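Local coordinates for lectin (Trichosanthes anguina, PDB 4HR6), which forms part of a nontoxic, three-chain, carbohydrate-binding seed lectin homologous to type II ribosome-inactivating proteins, and resembles their toxic chain in sequence family, at residues F3-L8 with T51-T56; L61-T66 with L102-F107; I81-D86 with I111-E116; D148-I153 with L197-C202. One frame throughout, in Å; residues are numbered along the deposited sequence.

Contact 1: residues F3-L8 with T51-T56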
loop_
_atom_site.group_PDB
_atom_site.type_symbol
_atom_site.label_atom_id
_atom_site.label_comp_id
_atom_site.label_asym_id
_atom_site.label_seq_id
_atom_site.Cartn_x
_atom_site.Cartn_y
_atom_site.Cartn_z
ATOM N N PHE B 3 -12.152 1.502 24.243
ATOM C CA PHE B 3 -11.059 0.571 24.431
ATOM C C PHE B 3 -11.396 -0.814 23.886
ATOM O O PHE B 3 -12.496 -1.335 24.086
ATOM C CB PHE B 3 -10.652 0.551 25.914
ATOM C CG PHE B 3 -10.217 1.900 26.408
ATOM C CD1 PHE B 3 -11.056 2.680 27.176
ATOM C CD2 PHE B 3 -9.010 2.429 26.019
ATOM C CE1 PHE B 3 -10.673 3.935 27.583
ATOM C CE2 PHE B 3 -8.625 3.688 26.412
ATOM C CZ PHE B 3 -9.458 4.447 27.200
ATOM N N TYR B 4 -10.437 -1.393 23.176
ATOM C CA TYR B 4 -10.574 -2.720 22.596
ATOM C C TYR B 4 -9.654 -3.675 23.362
ATOM O O TYR B 4 -8.492 -3.344 23.627
ATOM C CB TYR B 4 -10.177 -2.639 21.136
ATOM C CG TYR B 4 -10.283 -3.906 20.342
ATOM C CD1 TYR B 4 -11.506 -4.535 20.134
ATOM C CD2 TYR B 4 -9.155 -4.455 19.743
ATOM C CE1 TYR B 4 -11.590 -5.692 19.360
ATOM C CE2 TYR B 4 -9.231 -5.596 18.977
ATOM C CZ TYR B 4 -10.441 -6.211 18.784
ATOM O OH TYR B 4 -10.465 -7.353 18.009
ATOM N N LEU B 5 -10.187 -4.837 23.719
ATOM C CA LEU B 5 -9.459 -5.823 24.505
ATOM C C LEU B 5 -9.079 -6.991 23.657
ATOM O O LEU B 5 -9.818 -7.448 22.800
ATOM C CB LEU B 5 -10.288 -6.361 25.669
ATOM C CG LEU B 5 -10.740 -5.364 26.730
ATOM C CD1 LEU B 5 -11.539 -6.096 27.799
ATOM C CD2 LEU B 5 -9.558 -4.644 27.352
ATOM N N LEU B 6 -7.935 -7.540 23.994
ATOM C CA LEU B 6 -7.260 -8.437 23.135
ATOM C C LEU B 6 -6.469 -9.381 24.015
ATOM O O LEU B 6 -5.682 -8.936 24.847
ATOM C CB LEU B 6 -6.366 -7.558 22.301
ATOM C CG LEU B 6 -5.808 -8.119 21.050
ATOM C CD1 LEU B 6 -5.748 -6.973 20.047
ATOM C CD2 LEU B 6 -4.460 -8.713 21.384
ATOM N N THR B 7 -6.672 -10.676 23.843
ATOM C CA THR B 7 -5.997 -11.664 24.679
ATOM C C THR B 7 -4.898 -12.417 23.928
ATOM O O THR B 7 -5.069 -12.838 22.797
ATOM C CB THR B 7 -7.022 -12.649 25.257
ATOM O OG1 THR B 7 -8.001 -11.906 25.995
ATOM C CG2 THR B 7 -6.369 -13.650 26.202
ATOM N N LEU B 8 -3.755 -12.575 24.571
ATOM C CA LEU B 8 -2.670 -13.375 24.015
ATOM C C LEU B 8 -2.348 -14.450 25.026
ATOM O O LEU B 8 -2.310 -14.174 26.216
ATOM C CB LEU B 8 -1.433 -12.520 23.786
ATOM C CG LEU B 8 -1.613 -11.279 22.927
ATOM C CD1 LEU B 8 -0.428 -10.357 23.147
ATOM C CD2 LEU B 8 -1.738 -11.656 21.465
ATOM N N THR B 51 -12.254 3.541 33.572
ATOM C CA THR B 51 -13.093 2.542 32.948
ATOM C C THR B 51 -12.453 1.170 32.810
ATOM O O THR B 51 -13.177 0.215 32.601
ATOM C CB THR B 51 -13.569 3.001 31.545
ATOM O OG1 THR B 51 -12.447 3.373 30.761
ATOM C CG2 THR B 51 -14.496 4.207 31.640
ATOM N N LEU B 52 -11.126 1.044 32.900
ATOM C CA LEU B 52 -10.498 -0.269 32.694
ATOM C C LEU B 52 -9.923 -0.842 33.967
ATOM O O LEU B 52 -9.245 -0.155 34.709
ATOM C CB LEU B 52 -9.357 -0.190 31.683
ATOM C CG LEU B 52 -9.680 0.216 30.255
ATOM C CD1 LEU B 52 -8.387 0.538 29.516
ATOM C CD2 LEU B 52 -10.457 -0.891 29.564
ATOM N N PHE B 53 -10.149 -2.129 34.166
ATOM C CA PHE B 53 -9.531 -2.889 35.246
ATOM C C PHE B 53 -9.747 -2.205 36.588
ATOM O O PHE B 53 -8.842 -2.106 37.408
ATOM C CB PHE B 53 -8.038 -3.129 34.959
ATOM C CG PHE B 53 -7.762 -3.687 33.583
ATOM C CD1 PHE B 53 -8.462 -4.784 33.096
ATOM C CD2 PHE B 53 -6.807 -3.101 32.757
ATOM C CE1 PHE B 53 -8.216 -5.280 31.825
ATOM C CE2 PHE B 53 -6.564 -3.599 31.490
ATOM C CZ PHE B 53 -7.265 -4.684 31.026
ATOM N N THR B 54 -10.968 -1.736 36.806
ATOM C CA THR B 54 -11.270 -0.902 37.977
ATOM C C THR B 54 -11.361 -1.704 39.273
ATOM O O THR B 54 -11.260 -1.145 40.345
ATOM C CB THR B 54 -12.566 -0.102 37.763
ATOM O OG1 THR B 54 -13.603 -0.985 37.306
ATOM C CG2 THR B 54 -12.330 0.961 36.711
ATOM N N ASP B 55 -11.529 -3.011 39.157
ATOM C CA ASP B 55 -11.465 -3.912 40.300
ATOM C C ASP B 55 -10.069 -4.533 40.444
ATOM O O ASP B 55 -9.954 -5.703 40.783
ATOM C CB ASP B 55 -12.492 -5.026 40.101
ATOM C CG ASP B 55 -12.225 -5.821 38.844
ATOM O OD1 ASP B 55 -12.004 -5.203 37.780
ATOM O OD2 ASP B 55 -12.187 -7.060 38.922
ATOM N N THR B 56 -9.017 -3.754 40.180
ATOM C CA THR B 56 -7.636 -4.206 40.343
ATOM C C THR B 56 -6.853 -3.090 40.989
ATOM O O THR B 56 -7.313 -1.957 41.029
ATOM C CB THR B 56 -6.980 -4.588 38.975
ATOM O OG1 THR B 56 -6.749 -3.418 38.172
ATOM C CG2 THR B 56 -7.861 -5.510 38.227
#
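Phe3, at the start of strand 3-9, and Leu52, just past the end of helix 46-51, bring the two backbones closest, with 8.3 Å between Phe3 CA and Leu52 CA; no hydrogen bond crosses, and side chains fill the gap. The main feature is a CH-pi contact. Leu52 CD1 sits over one face of the Phe3 ring, 4.1 Å from its centroid and 18° off the ring normal, displaced slightly toward the rim near Phe3 CG. The other branch, Leu52 CD2, packs 3.9 Å from Phe3 CB, so the two methyls cover the ring face and the CB of Phe3 side by side. With CG anti to the carbonyl carbon (chi1 -59°), the ring is carried toward segment 51-56 and its face meets Leu52 CD1. Thr51 OG1 lies 3.7 Å from Phe3 CE1, but its polar partner is Leu47 O, one turn back in the helix.

The segment 51-56 leads out of the helix of a beta-alpha-beta crossover: strands 37-40 and 57-60 run parallel in the mixed sheet, joined through helix 46-51. The contact therefore packs the exit of the crossover against the strand at the other end of the sheet within this chain, with Leu52 also resting on Ala19 and Val28 of the strands between.

Farther along the strand, Leu5 CD2 touches Phe53 CZ at 4.3 Å and Leu52 CD2 at 4.4 Å. Phe53 opens a type I turn to Thr56, whose OG1 donates to Phe53 O at 2.6 Å. Beyond Leu5, Thr7 and Leu8 pair with a parallel strand of a neighbouring lectin chain, continuing the sheet across the interface.

Contact 2: residues L61-T66 with L102-F107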
loop_
_atom_site.group_PDB
_atom_site.type_symbol
_atom_site.label_atom_id
_atom_site.label_comp_id
_atom_site.label_asym_id
_atom_site.label_seq_id
_atom_site.Cartn_x
_atom_site.Cartn_y
_atom_site.Cartn_z
ATOM N N LEU B 61 3.223 2.442 34.969
ATOM C CA LEU B 61 4.592 2.161 34.536
ATOM C C LEU B 61 5.374 3.456 34.446
ATOM O O LEU B 61 4.797 4.527 34.318
ATOM C CB LEU B 61 4.578 1.415 33.188
ATOM C CG LEU B 61 3.803 0.100 33.289
ATOM C CD1 LEU B 61 3.445 -0.486 31.941
ATOM C CD2 LEU B 61 4.559 -0.922 34.130
ATOM N N ASN B 62 6.690 3.360 34.531
ATOM C CA ASN B 62 7.549 4.531 34.474
ATOM C C ASN B 62 8.104 4.773 33.072
ATOM O O ASN B 62 9.208 5.261 32.915
ATOM C CB ASN B 62 8.676 4.436 35.511
ATOM C CG ASN B 62 9.568 3.226 35.305
ATOM O OD1 ASN B 62 9.129 2.173 34.817
ATOM N ND2 ASN B 62 10.831 3.359 35.702
ATOM N N PHE B 63 7.309 4.436 32.059
ATOM C CA PHE B 63 7.587 4.809 30.675
ATOM C C PHE B 63 6.254 4.880 29.944
ATOM O O PHE B 63 5.230 4.391 30.449
ATOM C CB PHE B 63 8.510 3.795 29.975
ATOM C CG PHE B 63 8.139 2.367 30.215
ATOM C CD1 PHE B 63 7.222 1.736 29.427
ATOM C CD2 PHE B 63 8.706 1.667 31.263
ATOM C CE1 PHE B 63 6.880 0.416 29.659
ATOM C CE2 PHE B 63 8.370 0.360 31.514
ATOM C CZ PHE B 63 7.455 -0.273 30.713
ATOM N N ASP B 64 6.265 5.498 28.769
ATOM C CA ASP B 64 5.042 5.681 28.015
ATOM C C ASP B 64 5.035 4.794 26.766
ATOM O O ASP B 64 5.968 4.009 26.534
ATOM C CB ASP B 64 4.742 7.170 27.767
ATOM C CG ASP B 64 5.690 7.838 26.834
ATOM O OD1 ASP B 64 6.072 7.240 25.808
ATOM O OD2 ASP B 64 6.010 9.012 27.093
ATOM N N ASN B 65 3.944 4.851 26.021
ATOM C CA ASN B 65 3.740 3.924 24.934
ATOM C C ASN B 65 4.330 4.390 23.611
ATOM O O ASN B 65 4.036 3.821 22.588
ATOM C CB ASN B 65 2.254 3.576 24.792
ATOM C CG ASN B 65 1.378 4.781 24.588
ATOM O OD1 ASN B 65 1.819 5.802 24.111
ATOM N ND2 ASN B 65 0.109 4.644 24.921
ATOM N N THR B 66 5.122 5.448 23.610
ATOM C CA THR B 66 5.787 5.850 22.374
ATOM C C THR B 66 6.975 4.904 22.175
ATOM O O THR B 66 7.558 4.390 23.148
ATOM C CB THR B 66 6.338 7.270 22.432
ATOM O OG1 THR B 66 7.323 7.347 23.471
ATOM C CG2 THR B 66 5.222 8.295 22.683
ATOM N N LEU B 102 12.241 -7.002 31.977
ATOM C CA LEU B 102 11.954 -7.375 30.605
ATOM C C LEU B 102 10.692 -6.743 29.989
ATOM O O LEU B 102 10.307 -7.100 28.868
ATOM C CB LEU B 102 11.843 -8.898 30.542
ATOM C CG LEU B 102 13.178 -9.597 30.828
ATOM C CD1 LEU B 102 12.994 -11.081 31.085
ATOM C CD2 LEU B 102 14.130 -9.373 29.673
ATOM N N LEU B 103 10.070 -5.809 30.708
ATOM C CA LEU B 103 8.807 -5.218 30.288
ATOM C C LEU B 103 8.921 -4.365 29.029
ATOM O O LEU B 103 8.173 -4.573 28.109
ATOM C CB LEU B 103 8.139 -4.405 31.419
ATOM C CG LEU B 103 7.323 -5.153 32.472
ATOM C CD1 LEU B 103 6.430 -4.156 33.198
ATOM C CD2 LEU B 103 6.478 -6.279 31.904
ATOM N N PRO B 104 9.825 -3.382 29.005
ATOM C CA PRO B 104 9.895 -2.534 27.813
ATOM C C PRO B 104 10.180 -3.355 26.549
ATOM O O PRO B 104 9.535 -3.181 25.524
ATOM C CB PRO B 104 11.070 -1.595 28.108
ATOM C CG PRO B 104 11.279 -1.641 29.565
ATOM C CD PRO B 104 10.767 -2.951 30.056
ATOM N N LEU B 105 11.143 -4.253 26.647
ATOM C CA LEU B 105 11.500 -5.129 25.540
ATOM C C LEU B 105 10.306 -5.949 25.080
ATOM O O LEU B 105 10.027 -6.034 23.878
ATOM C CB LEU B 105 12.619 -6.071 25.974
ATOM C CG LEU B 105 13.161 -6.969 24.861
ATOM C CD1 LEU B 105 14.229 -6.202 24.100
ATOM C CD2 LEU B 105 13.712 -8.283 25.421
ATOM N N SER B 106 9.596 -6.538 26.037
ATOM C CA SER B 106 8.455 -7.393 25.719
ATOM C C SER B 106 7.340 -6.598 25.045
ATOM O O SER B 106 6.743 -7.089 24.096
ATOM C CB SER B 106 7.968 -8.142 26.957
ATOM O OG SER B 106 9.045 -8.842 27.575
ATOM N N PHE B 107 7.101 -5.360 25.496
ATOM C CA PHE B 107 6.131 -4.494 24.826
ATOM C C PHE B 107 6.524 -4.195 23.361
ATOM O O PHE B 107 5.697 -4.234 22.468
ATOM C CB PHE B 107 5.920 -3.180 25.596
ATOM C CG PHE B 107 4.854 -3.264 26.659
ATOM C CD1 PHE B 107 5.135 -2.937 27.972
ATOM C CD2 PHE B 107 3.570 -3.666 26.338
ATOM C CE1 PHE B 107 4.143 -3.008 28.950
ATOM C CE2 PHE B 107 2.576 -3.748 27.311
ATOM C CZ PHE B 107 2.866 -3.418 28.611
#
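Phe63 and Leu61 form one side of a wholly apolar contact with the first turn of helix 103-119. The Phe63 ring meets the helix in three places: Phe107 CD1, 4.1 Å from Phe63 CE1, and Leu103 CB, 4.2 Å from Phe63 CZ, both lie at its edge, and Pro104 CG comes within 4.0 Å of Phe63 CE2. Leu61 uses its two methyls separately: CD2 lies 3.9 Å from Leu103 CD1, where the two side chains cross at about a right angle, while CD1 meets Phe107 CE1 tip to tip. Leu61 CB also covers part of one face of the Phe63 ring.

Polar bonds farther out hold both backbones. Leu102, the N-cap residue, offers its carbonyl oxygen to Ser106 N and to Ser106 OG (2.5 Å from OG), which reach it from opposite faces of the carbonyl plane; Ser106 OG also bonds Asn94. In the loop, Asp64 OD1 takes Thr66 N in an Asx turn and Thr66 OG1 through its syn lone pair, while Thr66 caps Ser69 N at the start of helix 67-74. That helix also flanks Phe63 and Pro104, helix 85-96 lies against Leu103 and Phe107, and Tyr30 of strand 26-32 touches Leu103.

Contact 3: residues I81-D86 with I111-E116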
loop_
_atom_site.group_PDB
_atom_site.type_symbol
_atom_site.label_atom_id
_atom_site.label_comp_id
_atom_site.label_asym_id
_atom_site.label_seq_id
_atom_site.Cartn_x
_atom_site.Cartn_y
_atom_site.Cartn_z
ATOM N N ILE B 81 16.106 -5.743 17.979
ATOM C CA ILE B 81 15.292 -6.664 18.737
ATOM C C ILE B 81 14.621 -7.650 17.816
ATOM O O ILE B 81 13.906 -7.257 16.900
ATOM C CB ILE B 81 14.225 -5.904 19.540
ATOM C CG1 ILE B 81 14.907 -5.021 20.589
ATOM C CG2 ILE B 81 13.266 -6.869 20.204
ATOM C CD1 ILE B 81 14.045 -3.883 21.070
ATOM N N VAL B 82 14.826 -8.931 18.091
ATOM C CA VAL B 82 14.308 -9.983 17.245
ATOM C C VAL B 82 12.813 -10.145 17.450
ATOM O O VAL B 82 12.327 -10.055 18.578
ATOM C CB VAL B 82 15.028 -11.353 17.473
ATOM C CG1 VAL B 82 16.449 -11.293 16.961
ATOM C CG2 VAL B 82 15.054 -11.751 18.943
ATOM N N LEU B 83 12.107 -10.377 16.344
ATOM C CA LEU B 83 10.686 -10.685 16.316
ATOM C C LEU B 83 10.502 -12.100 15.796
ATOM O O LEU B 83 11.332 -12.603 15.031
ATOM C CB LEU B 83 9.952 -9.729 15.383
ATOM C CG LEU B 83 10.177 -8.250 15.690
ATOM C CD1 LEU B 83 9.343 -7.412 14.742
ATOM C CD2 LEU B 83 9.835 -7.970 17.151
ATOM N N GLY B 84 9.397 -12.724 16.187
ATOM C CA GLY B 84 9.095 -14.089 15.776
ATOM C C GLY B 84 8.276 -14.806 16.820
ATOM O O GLY B 84 7.896 -14.230 17.847
ATOM N N VAL B 85 8.032 -16.080 16.567
ATOM C CA VAL B 85 7.163 -16.886 17.399
ATOM C C VAL B 85 7.693 -16.988 18.828
ATOM O O VAL B 85 6.946 -16.786 19.784
ATOM C CB VAL B 85 7.007 -18.292 16.811
ATOM C CG1 VAL B 85 6.139 -19.153 17.718
ATOM C CG2 VAL B 85 6.411 -18.201 15.408
ATOM N N ASP B 86 8.976 -17.294 18.973
ATOM C CA ASP B 86 9.530 -17.531 20.296
ATOM C C ASP B 86 9.793 -16.236 21.045
ATOM O O ASP B 86 9.589 -16.178 22.237
ATOM C CB ASP B 86 10.802 -18.404 20.226
ATOM C CG ASP B 86 10.518 -19.808 19.707
ATOM O OD1 ASP B 86 9.632 -20.496 20.248
ATOM O OD2 ASP B 86 11.189 -20.229 18.744
ATOM N N ILE B 111 3.816 -5.088 20.572
ATOM C CA ILE B 111 3.222 -3.981 19.852
ATOM C C ILE B 111 3.488 -4.145 18.349
ATOM O O ILE B 111 2.577 -4.040 17.537
ATOM C CB ILE B 111 3.728 -2.620 20.415
ATOM C CG1 ILE B 111 3.103 -2.383 21.797
ATOM C CG2 ILE B 111 3.394 -1.463 19.491
ATOM C CD1 ILE B 111 3.703 -1.221 22.545
ATOM N N GLN B 112 4.724 -4.447 17.988
ATOM C CA GLN B 112 5.059 -4.588 16.577
ATOM C C GLN B 112 4.353 -5.763 15.927
ATOM O O GLN B 112 3.788 -5.627 14.852
ATOM C CB GLN B 112 6.555 -4.685 16.393
ATOM C CG GLN B 112 7.240 -3.374 16.682
ATOM C CD GLN B 112 8.703 -3.436 16.381
ATOM O OE1 GLN B 112 9.497 -3.934 17.182
ATOM N NE2 GLN B 112 9.076 -2.931 15.225
ATOM N N MET B 113 4.351 -6.905 16.602
ATOM C CA MET B 113 3.810 -8.126 16.030
ATOM C C MET B 113 2.295 -8.167 16.022
ATOM O O MET B 113 1.712 -8.975 15.284
ATOM C CB MET B 113 4.341 -9.338 16.760
ATOM C CG MET B 113 5.798 -9.619 16.470
ATOM S SD MET B 113 6.433 -11.094 17.296
ATOM C CE MET B 113 5.581 -12.390 16.387
ATOM N N VAL B 114 1.642 -7.295 16.797
ATOM C CA VAL B 114 0.179 -7.270 16.827
ATOM C C VAL B 114 -0.387 -5.968 16.247
ATOM O O VAL B 114 -1.164 -5.991 15.287
ATOM C CB VAL B 114 -0.349 -7.481 18.262
ATOM C CG1 VAL B 114 -1.857 -7.373 18.284
ATOM C CG2 VAL B 114 0.081 -8.846 18.787
ATOM N N LEU B 115 0.007 -4.823 16.803
ATOM C CA LEU B 115 -0.610 -3.582 16.395
ATOM C C LEU B 115 -0.028 -3.093 15.080
ATOM O O LEU B 115 -0.762 -2.695 14.199
ATOM C CB LEU B 115 -0.480 -2.504 17.476
ATOM C CG LEU B 115 -1.128 -2.778 18.829
ATOM C CD1 LEU B 115 -0.943 -1.573 19.753
ATOM C CD2 LEU B 115 -2.602 -3.075 18.647
ATOM N N GLU B 116 1.291 -3.105 14.946
ATOM C CA GLU B 116 1.908 -2.575 13.741
ATOM C C GLU B 116 1.635 -3.484 12.530
ATOM O O GLU B 116 1.443 -3.009 11.408
ATOM C CB GLU B 116 3.398 -2.344 13.973
ATOM C CG GLU B 116 3.722 -1.412 15.139
ATOM C CD GLU B 116 3.110 -0.051 14.977
ATOM O OE1 GLU B 116 3.524 0.661 14.051
ATOM O OE2 GLU B 116 2.190 0.306 15.751
#
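One residue before Gln112 and two before Met113, which both reach segment 81-86, Ile111 O is gripped by two backbone amides: Leu115 N at 2.8 Å and Glu116 N at 3.0 Å. The second bond spans five residues and marks a wider pi-type turn.

Met113 carries most of the contact. Its chain runs extended to SD (chi2 -178°) and then bends, chi3 70° setting CE against the peptide that follows Gly84. Met113 CE lies 3.3 Å from Gly84 O, and Met113 SD accepts a weak hydrogen bond from Gly84 N at 3.6 Å with an N-H...S angle of 153°. Gly84 is the N-cap residue of helix 85-96. Next to it in the chain, Leu83 CB packs 4.2 Å from Met113 SD, and Leu83 CD2 crosses the end of Gln112 at OE1, whose amide partner NE2 is held by Glu147.

Val127 and Phe131 of helix 121-132 also touch Met113, while Met113 O is bonded by Tyr13 OH of a neighbouring lectin chain. The packing joins the start of helix 85-96 to the long helix 103-119, which in ribosome-inactivating proteins is the central helix leading into the active-site region; Glu116, salt-bridged to Lys119, probably matches the catalytic glutamate of toxic relatives, with Lys119 where they carry arginine.

Contact 4: residues D148-I153 with L197-C202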
loop_
_atom_site.group_PDB
_atom_site.type_symbol
_atom_site.label_atom_id
_atom_site.label_comp_id
_atom_site.label_asym_id
_atom_site.label_seq_id
_atom_site.Cartn_x
_atom_site.Cartn_y
_atom_site.Cartn_z
ATOM N N ASP B 148 7.059 4.563 11.999
ATOM C CA ASP B 148 7.272 5.950 12.353
ATOM C C ASP B 148 6.420 6.941 11.538
ATOM O O ASP B 148 6.177 8.056 11.997
ATOM C CB ASP B 148 8.755 6.304 12.216
ATOM C CG ASP B 148 9.628 5.633 13.274
ATOM O OD1 ASP B 148 9.113 5.094 14.274
ATOM O OD2 ASP B 148 10.851 5.653 13.094
ATOM N N ASN B 149 5.971 6.556 10.344
ATOM C CA ASN B 149 5.200 7.475 9.474
ATOM C C ASN B 149 3.715 7.207 9.358
ATOM O O ASN B 149 3.037 7.872 8.584
ATOM C CB ASN B 149 5.804 7.478 8.070
ATOM C CG ASN B 149 7.093 8.258 8.005
ATOM O OD1 ASN B 149 7.090 9.464 8.139
ATOM N ND2 ASN B 149 8.191 7.577 7.832
ATOM N N TRP B 150 3.188 6.241 10.114
ATOM C CA TRP B 150 1.776 5.855 9.973
ATOM C C TRP B 150 0.796 7.006 10.156
ATOM O O TRP B 150 -0.194 7.121 9.426
ATOM C CB TRP B 150 1.438 4.766 10.982
ATOM C CG TRP B 150 0.037 4.359 10.974
ATOM C CD1 TRP B 150 -0.613 3.714 9.977
ATOM C CD2 TRP B 150 -0.914 4.521 12.036
ATOM N NE1 TRP B 150 -1.918 3.466 10.341
ATOM C CE2 TRP B 150 -2.132 3.960 11.595
ATOM C CE3 TRP B 150 -0.858 5.101 13.310
ATOM C CZ2 TRP B 150 -3.288 3.952 12.378
ATOM C CZ3 TRP B 150 -2.006 5.093 14.095
ATOM C CH2 TRP B 150 -3.204 4.509 13.630
ATOM N N SER B 151 1.048 7.829 11.167
ATOM C CA SER B 151 0.201 8.979 11.430
ATOM C C SER B 151 0.199 9.948 10.263
ATOM O O SER B 151 -0.842 10.395 9.818
ATOM C CB SER B 151 0.675 9.720 12.685
ATOM O OG SER B 151 -0.198 10.804 12.922
ATOM N N GLU B 152 1.388 10.271 9.798
ATOM C CA GLU B 152 1.598 11.181 8.685
ATOM C C GLU B 152 1.028 10.630 7.366
ATOM O O GLU B 152 0.436 11.383 6.597
ATOM C CB GLU B 152 3.093 11.423 8.551
ATOM C CG GLU B 152 3.505 12.451 7.523
ATOM C CD GLU B 152 2.983 13.853 7.805
ATOM O OE1 GLU B 152 2.673 14.174 8.964
ATOM O OE2 GLU B 152 2.889 14.640 6.843
ATOM N N ILE B 153 1.213 9.328 7.113
ATOM C CA ILE B 153 0.611 8.668 5.943
ATOM C C ILE B 153 -0.887 8.729 6.018
ATOM O O ILE B 153 -1.544 9.047 5.036
ATOM C CB ILE B 153 1.017 7.177 5.835
ATOM C CG1 ILE B 153 2.467 7.057 5.401
ATOM C CG2 ILE B 153 0.130 6.397 4.866
ATOM C CD1 ILE B 153 3.037 5.671 5.613
ATOM N N LEU B 197 -5.170 0.114 7.914
ATOM C CA LEU B 197 -5.965 0.919 8.833
ATOM C C LEU B 197 -5.380 2.314 8.866
ATOM O O LEU B 197 -4.167 2.463 8.856
ATOM C CB LEU B 197 -5.907 0.344 10.242
ATOM C CG LEU B 197 -6.643 -0.959 10.526
ATOM C CD1 LEU B 197 -6.351 -1.402 11.952
ATOM C CD2 LEU B 197 -8.136 -0.859 10.296
ATOM N N GLN B 198 -6.227 3.342 8.914
ATOM C CA GLN B 198 -5.695 4.697 8.998
ATOM C C GLN B 198 -6.232 5.470 10.190
ATOM O O GLN B 198 -7.409 5.359 10.555
ATOM C CB GLN B 198 -5.886 5.472 7.690
ATOM C CG GLN B 198 -7.307 5.744 7.278
ATOM C CD GLN B 198 -7.378 6.392 5.908
ATOM O OE1 GLN B 198 -6.899 7.504 5.719
ATOM N NE2 GLN B 198 -7.989 5.703 4.951
ATOM N N LEU B 199 -5.334 6.239 10.796
ATOM C CA LEU B 199 -5.696 7.158 11.869
ATOM C C LEU B 199 -6.570 8.288 11.328
ATOM O O LEU B 199 -6.241 8.896 10.308
ATOM C CB LEU B 199 -4.425 7.744 12.486
ATOM C CG LEU B 199 -4.563 8.631 13.727
ATOM C CD1 LEU B 199 -5.029 7.839 14.933
ATOM C CD2 LEU B 199 -3.215 9.273 14.008
ATOM N N TYR B 200 -7.667 8.566 12.022
ATOM C CA TYR B 200 -8.508 9.725 11.730
ATOM C C TYR B 200 -7.822 11.068 12.034
ATOM O O TYR B 200 -7.310 11.286 13.115
ATOM C CB TYR B 200 -9.805 9.637 12.532
ATOM C CG TYR B 200 -10.700 10.827 12.336
ATOM C CD1 TYR B 200 -10.675 11.892 13.240
ATOM C CD2 TYR B 200 -11.552 10.909 11.243
ATOM C CE1 TYR B 200 -11.480 12.989 13.069
ATOM C CE2 TYR B 200 -12.370 12.000 11.072
ATOM C CZ TYR B 200 -12.322 13.044 11.989
ATOM O OH TYR B 200 -13.131 14.135 11.831
ATOM N N HIS B 201 -7.803 11.958 11.056
ATOM C CA HIS B 201 -7.343 13.339 11.265
ATOM C C HIS B 201 -8.443 14.309 10.900
ATOM O O HIS B 201 -8.664 15.279 11.627
ATOM C CB HIS B 201 -6.130 13.673 10.402
ATOM C CG HIS B 201 -4.856 13.035 10.850
ATOM N ND1 HIS B 201 -4.040 13.600 11.798
ATOM C CD2 HIS B 201 -4.241 11.896 10.457
ATOM C CE1 HIS B 201 -2.975 12.837 11.975
ATOM N NE2 HIS B 201 -3.069 11.802 11.165
ATOM N N CYS B 202 -9.112 14.076 9.763
ATOM C CA CYS B 202 -10.092 15.030 9.247
ATOM C C CYS B 202 -11.301 14.365 8.620
ATOM O O CYS B 202 -11.194 13.240 8.127
ATOM C CB CYS B 202 -9.431 15.912 8.212
ATOM S SG CYS B 202 -8.259 17.111 8.892
#
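Trp150 NE1 donates to Leu197 O at 2.9 Å, with an N-H...O angle of 166° and the acceptor almost in the indole plane. This ties helix 141-159, which belongs to the ribosome-inactivating protein fold, to the extended C-terminal segment 197-202. By sequence Trp150 probably matches the tryptophan of the active-site cleft in toxic relatives; Lys119 makes a cation-pi contact with it and Phe120 meets its ring.

The second bond across the contact runs the other way. His201 NE2 donates to Ser151 O at 3.0 Å, approaching from above the carbonyl plane with an N-H...O angle of 141°. The helix is kinked here, with the N of Ser151 and Glu152 lacking bonds to the preceding turn. Two residues farther along the helix satisfy most of the remaining polar atoms: Ser154 OG bonds Leu199 N and Trp150 O, while Gln158 bonds Leu199 O and Gln198 OE1 through NE2 and His201 N and Cys202 N through OE1. Gln198 NE2 is taken by Ile34 O of a neighbouring lectin chain, and Cys202 is disulfide-bonded to Cys3 of another lectin chain, consistent with the interchain link of type II relatives.

Leu199 lies between the two hydrogen bonds that span the contact. Its CB sits over the six-membered ring of Trp150, 4.0 Å from the centroid and offset toward the rim at CH2, in a CH-pi contact. At the end of the same side chain, Leu199 CD2 comes within 3.6 Å of Ser151 OG.

Overall arrangement
Contact 3 touches both contact 1 and contact 2. It shares helix 103-119 with contact 2, their centres about 14 Å apart, and Leu105 CD1 packs on Ile81 CG1 at 3.8 Å. Toward contact 1, Val114 CG1 meets Leu6 CD2 and Val114 CG2 meets Leu8 CD2, both at 4.3 Å, so strand 3-9, outermost within this chain, lies against the same helix. Contact 4 touches none of the others; it and contact 2 lie on opposite sides of the chain centre, about 23 Å apart between centres. Its nearest atoms are about 6 Å from contact 3, and Lys119 bridges them by pairing with Glu116 and meeting Trp150, probably at the counterpart of the ribosome-inactivating active site.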